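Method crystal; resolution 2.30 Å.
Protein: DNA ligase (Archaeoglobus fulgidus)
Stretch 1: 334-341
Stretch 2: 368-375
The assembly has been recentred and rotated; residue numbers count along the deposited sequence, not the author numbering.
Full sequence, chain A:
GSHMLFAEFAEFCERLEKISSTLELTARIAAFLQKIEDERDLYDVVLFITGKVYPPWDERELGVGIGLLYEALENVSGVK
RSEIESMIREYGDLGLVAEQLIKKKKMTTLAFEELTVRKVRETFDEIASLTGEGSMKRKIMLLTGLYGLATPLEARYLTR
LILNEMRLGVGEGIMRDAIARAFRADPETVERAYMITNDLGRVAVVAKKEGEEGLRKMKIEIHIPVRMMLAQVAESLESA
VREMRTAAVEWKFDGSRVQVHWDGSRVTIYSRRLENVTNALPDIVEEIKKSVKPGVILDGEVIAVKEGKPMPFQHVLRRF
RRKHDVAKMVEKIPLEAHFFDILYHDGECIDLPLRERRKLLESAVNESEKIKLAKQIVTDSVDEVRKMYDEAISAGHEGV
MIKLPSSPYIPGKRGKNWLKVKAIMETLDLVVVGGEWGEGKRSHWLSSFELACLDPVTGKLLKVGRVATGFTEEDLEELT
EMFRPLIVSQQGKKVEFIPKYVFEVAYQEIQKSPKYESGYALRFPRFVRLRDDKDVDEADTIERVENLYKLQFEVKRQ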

# COMPACT_ATOMS: atom_id res chain seq x y z
N PRO A 334 -4.64 -22.42 12.40
CA PRO A 334 -4.39 -23.21 11.19
C PRO A 334 -4.90 -22.52 9.92
O PRO A 334 -5.84 -21.71 9.99
N LEU A 335 -4.29 -22.83 8.78
CA LEU A 335 -4.66 -22.21 7.52
C LEU A 335 -4.77 -23.22 6.39
O LEU A 335 -4.16 -24.29 6.44
N GLU A 336 -5.56 -22.87 5.38
CA GLU A 336 -5.49 -23.55 4.09
C GLU A 336 -5.57 -22.54 2.95
O GLU A 336 -6.03 -21.42 3.14
N ALA A 337 -5.10 -22.96 1.78
CA ALA A 337 -5.02 -22.09 0.61
C ALA A 337 -5.87 -22.63 -0.52
O ALA A 337 -5.85 -23.83 -0.79
N HIS A 338 -6.61 -21.73 -1.16
CA HIS A 338 -7.45 -22.05 -2.31
C HIS A 338 -7.02 -21.20 -3.48
O HIS A 338 -7.16 -19.98 -3.46
N PHE A 339 -6.49 -21.86 -4.51
CA PHE A 339 -5.99 -21.18 -5.68
C PHE A 339 -7.05 -21.09 -6.76
O PHE A 339 -7.83 -22.02 -6.96
N PHE A 340 -7.10 -19.94 -7.44
CA PHE A 340 -8.10 -19.67 -8.47
C PHE A 340 -7.52 -19.15 -9.78
O PHE A 340 -8.23 -19.05 -10.78
N ASP A 341 -6.23 -18.80 -9.79
CA ASP A 341 -5.58 -18.36 -11.01
C ASP A 341 -4.06 -18.59 -11.03
O ASP A 341 -3.44 -18.88 -10.01
N SER A 368 -4.48 -31.24 -1.76
CA SER A 368 -4.29 -31.91 -0.48
C SER A 368 -5.26 -31.33 0.55
O SER A 368 -6.18 -30.57 0.19
N GLU A 369 -5.08 -31.66 1.82
CA GLU A 369 -5.97 -31.15 2.86
C GLU A 369 -5.79 -29.64 3.06
O GLU A 369 -6.73 -28.94 3.41
N LYS A 370 -4.57 -29.16 2.83
CA LYS A 370 -4.24 -27.75 3.07
C LYS A 370 -4.11 -26.90 1.80
O LYS A 370 -4.02 -25.67 1.91
N ILE A 371 -4.09 -27.54 0.63
CA ILE A 371 -4.00 -26.83 -0.66
C ILE A 371 -5.13 -27.28 -1.59
O ILE A 371 -5.20 -28.44 -1.98
N LYS A 372 -6.02 -26.35 -1.94
CA LYS A 372 -7.17 -26.66 -2.78
C LYS A 372 -7.23 -25.79 -4.01
O LYS A 372 -6.64 -24.71 -4.05
N LEU A 373 -7.95 -26.27 -5.02
CA LEU A 373 -8.42 -25.45 -6.12
C LEU A 373 -9.80 -24.88 -5.80
O LEU A 373 -10.64 -25.57 -5.22
N ALA A 374 -10.02 -23.63 -6.19
CA ALA A 374 -11.35 -23.06 -6.16
C ALA A 374 -12.24 -23.90 -7.08
O ALA A 374 -11.88 -24.20 -8.22
N LYS A 375 -13.39 -24.31 -6.56
CA LYS A 375 -14.39 -24.95 -7.37
C LYS A 375 -14.88 -23.91 -8.38
O LYS A 375 -15.20 -22.77 -8.03

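The two stretches meet as neighbouring parallel β-strands, joined by a four-bond backbone ladder whose two faces differ: one is apolar, and the other carries a histidine-lysine contact and a bridging water. The N-to-C directions of strands 335-341 and 371-373 differ by 30°, and the register pairs Ala337 with Ile371, His338 with Lys372 and Phe339 with Leu373. The ladder is nearly linear: Ala337 N donates to Lys370 O at 2.9 Å (168°), Lys372 N to Ala337 O at 2.8 Å (169°), Phe339 N to Lys372 O at 2.9 Å (166°), and Ala374 N to Phe339 O at 2.8 Å (177°).

Bridged pairs project to the same face, so the side chains sort by alternation. Ala337, Phe339, Ile371 and Leu373 share the apolar face. Ile371 adopts m for both chi1 and chi2, and its end comes nearer to the first strand: CD1 of Ile371 lies 3.8 Å from CB of Ala337, while CG2 of Ile371 lies 3.8 Å from CE2 of Phe339. That methyl meets the Phe339 ring at its edge, near the ring plane; chi1 of Phe339 is m (-65°). Leu373 departs from the standard wells, with chi1 -105° and chi2 23°, and its CD1 sits at 4.3 Å from CB of Phe339, a looser contact. Beyond the last bridge, CB of Phe340 and CB of Ala374 approach to 3.8 Å; Phe340 has chi1 p, and the end of its side chain leads away from the second stretch.

On the opposite face, His338 (chi1 m, -60°) turns one ring face to Lys372. Lys372 CB is 3.6 Å from His338 ND1, and Lys372 CG lies 4.0 Å from the ring centroid, 24° off the normal, which identifies a CH-pi contact. The lysine has m for chi1 through chi3 and t for chi4, and its end leads away, so aliphatic carbons rather than the ammonium cover the ring. Within its own strand, His338 NE2 gives a weak hydrogen bond to Glu336 OE1 (3.3 Å, 148°). Glu336, with chi1 p and chi2 t, points its CA-to-CB bond toward the second stretch.

Two waters link the stretches. One accepts from Leu335 N at 2.9 Å and from Lys370 NZ at 3.3 Å; Lys370 reaches it with chi1 m and chi2 to chi4 all t. The other donates to Leu373 O at 3.0 Å and lies 2.7 Å from His338 ND1, with which it also hydrogen-bonds.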

# COMPACT_ATOMS: atom_id res chain seq x y z
CB PRO A 334 -5.17 -24.50 11.44
CG PRO A 334 -5.29 -24.58 12.93
CD PRO A 334 -5.51 -23.16 13.34
CB LEU A 335 -3.63 -21.15 7.12
CG LEU A 335 -3.30 -20.00 8.07
CD1 LEU A 335 -2.07 -19.25 7.56
CD2 LEU A 335 -4.47 -19.05 8.25
CB GLU A 336 -6.54 -24.65 3.96
CG GLU A 336 -7.93 -24.26 4.34
CD GLU A 336 -8.83 -25.46 4.50
OE1 GLU A 336 -9.78 -25.59 3.71
OE2 GLU A 336 -8.57 -26.27 5.41
CB ALA A 337 -3.57 -21.92 0.17
CB HIS A 338 -8.92 -21.81 -1.99
CG HIS A 338 -9.44 -22.64 -0.86
ND1 HIS A 338 -10.40 -23.61 -1.02
CD2 HIS A 338 -9.12 -22.64 0.46
CE1 HIS A 338 -10.66 -24.17 0.15
NE2 HIS A 338 -9.89 -23.61 1.06
CB PHE A 339 -4.71 -21.86 -6.18
CG PHE A 339 -3.57 -21.76 -5.21
CD1 PHE A 339 -2.93 -20.54 -4.98
CD2 PHE A 339 -3.15 -22.88 -4.48
CE1 PHE A 339 -1.88 -20.44 -4.07
CE2 PHE A 339 -2.09 -22.79 -3.56
CZ PHE A 339 -1.46 -21.56 -3.36
CB PHE A 340 -9.19 -18.72 -7.96
CG PHE A 340 -8.69 -17.38 -7.45
CD1 PHE A 340 -8.41 -16.34 -8.33
CD2 PHE A 340 -8.55 -17.15 -6.08
CE1 PHE A 340 -7.97 -15.09 -7.87
CE2 PHE A 340 -8.09 -15.91 -5.60
CZ PHE A 340 -7.80 -14.88 -6.51
CB ASP A 341 -5.90 -16.89 -11.31
CG ASP A 341 -6.22 -16.66 -12.77
OD1 ASP A 341 -5.63 -17.33 -13.64
OD2 ASP A 341 -7.08 -15.80 -13.05
CB SER A 368 -2.84 -31.78 -0.01
OG SER A 368 -2.42 -30.43 0.03
CB GLU A 369 -5.82 -31.91 4.19
CG GLU A 369 -4.48 -31.71 4.90
CD GLU A 369 -4.58 -31.77 6.42
OE1 GLU A 369 -3.52 -31.68 7.09
OE2 GLU A 369 -5.71 -31.89 6.96
CB LYS A 370 -2.98 -27.63 3.94
CG LYS A 370 -3.13 -28.16 5.36
CD LYS A 370 -2.13 -27.49 6.30
CE LYS A 370 -2.05 -28.22 7.64
NZ LYS A 370 -1.07 -27.59 8.58
CB ILE A 371 -2.62 -27.04 -1.38
CG1 ILE A 371 -1.43 -26.55 -0.54
CG2 ILE A 371 -2.62 -26.43 -2.80
CD1 ILE A 371 -1.43 -25.06 -0.16
CB LYS A 372 -8.47 -26.50 -1.98
CG LYS A 372 -8.40 -26.95 -0.52
CD LYS A 372 -8.51 -28.46 -0.40
CE LYS A 372 -9.95 -28.91 -0.27
NZ LYS A 372 -10.02 -30.24 0.42
CB LEU A 373 -8.52 -26.26 -7.41
CG LEU A 373 -7.48 -26.09 -8.52
CD1 LEU A 373 -6.18 -25.52 -7.99
CD2 LEU A 373 -7.25 -27.41 -9.25
CB ALA A 374 -11.34 -21.61 -6.62
CB LYS A 375 -15.53 -25.50 -6.49
CG LYS A 375 -16.69 -26.15 -7.25
CD LYS A 375 -17.72 -26.74 -6.27
CE LYS A 375 -18.93 -27.31 -7.00
NZ LYS A 375 -18.56 -28.42 -7.94
O HOH W 1 -1.95 -24.49 9.15
O HOH W 2 -12.15 -24.58 -2.88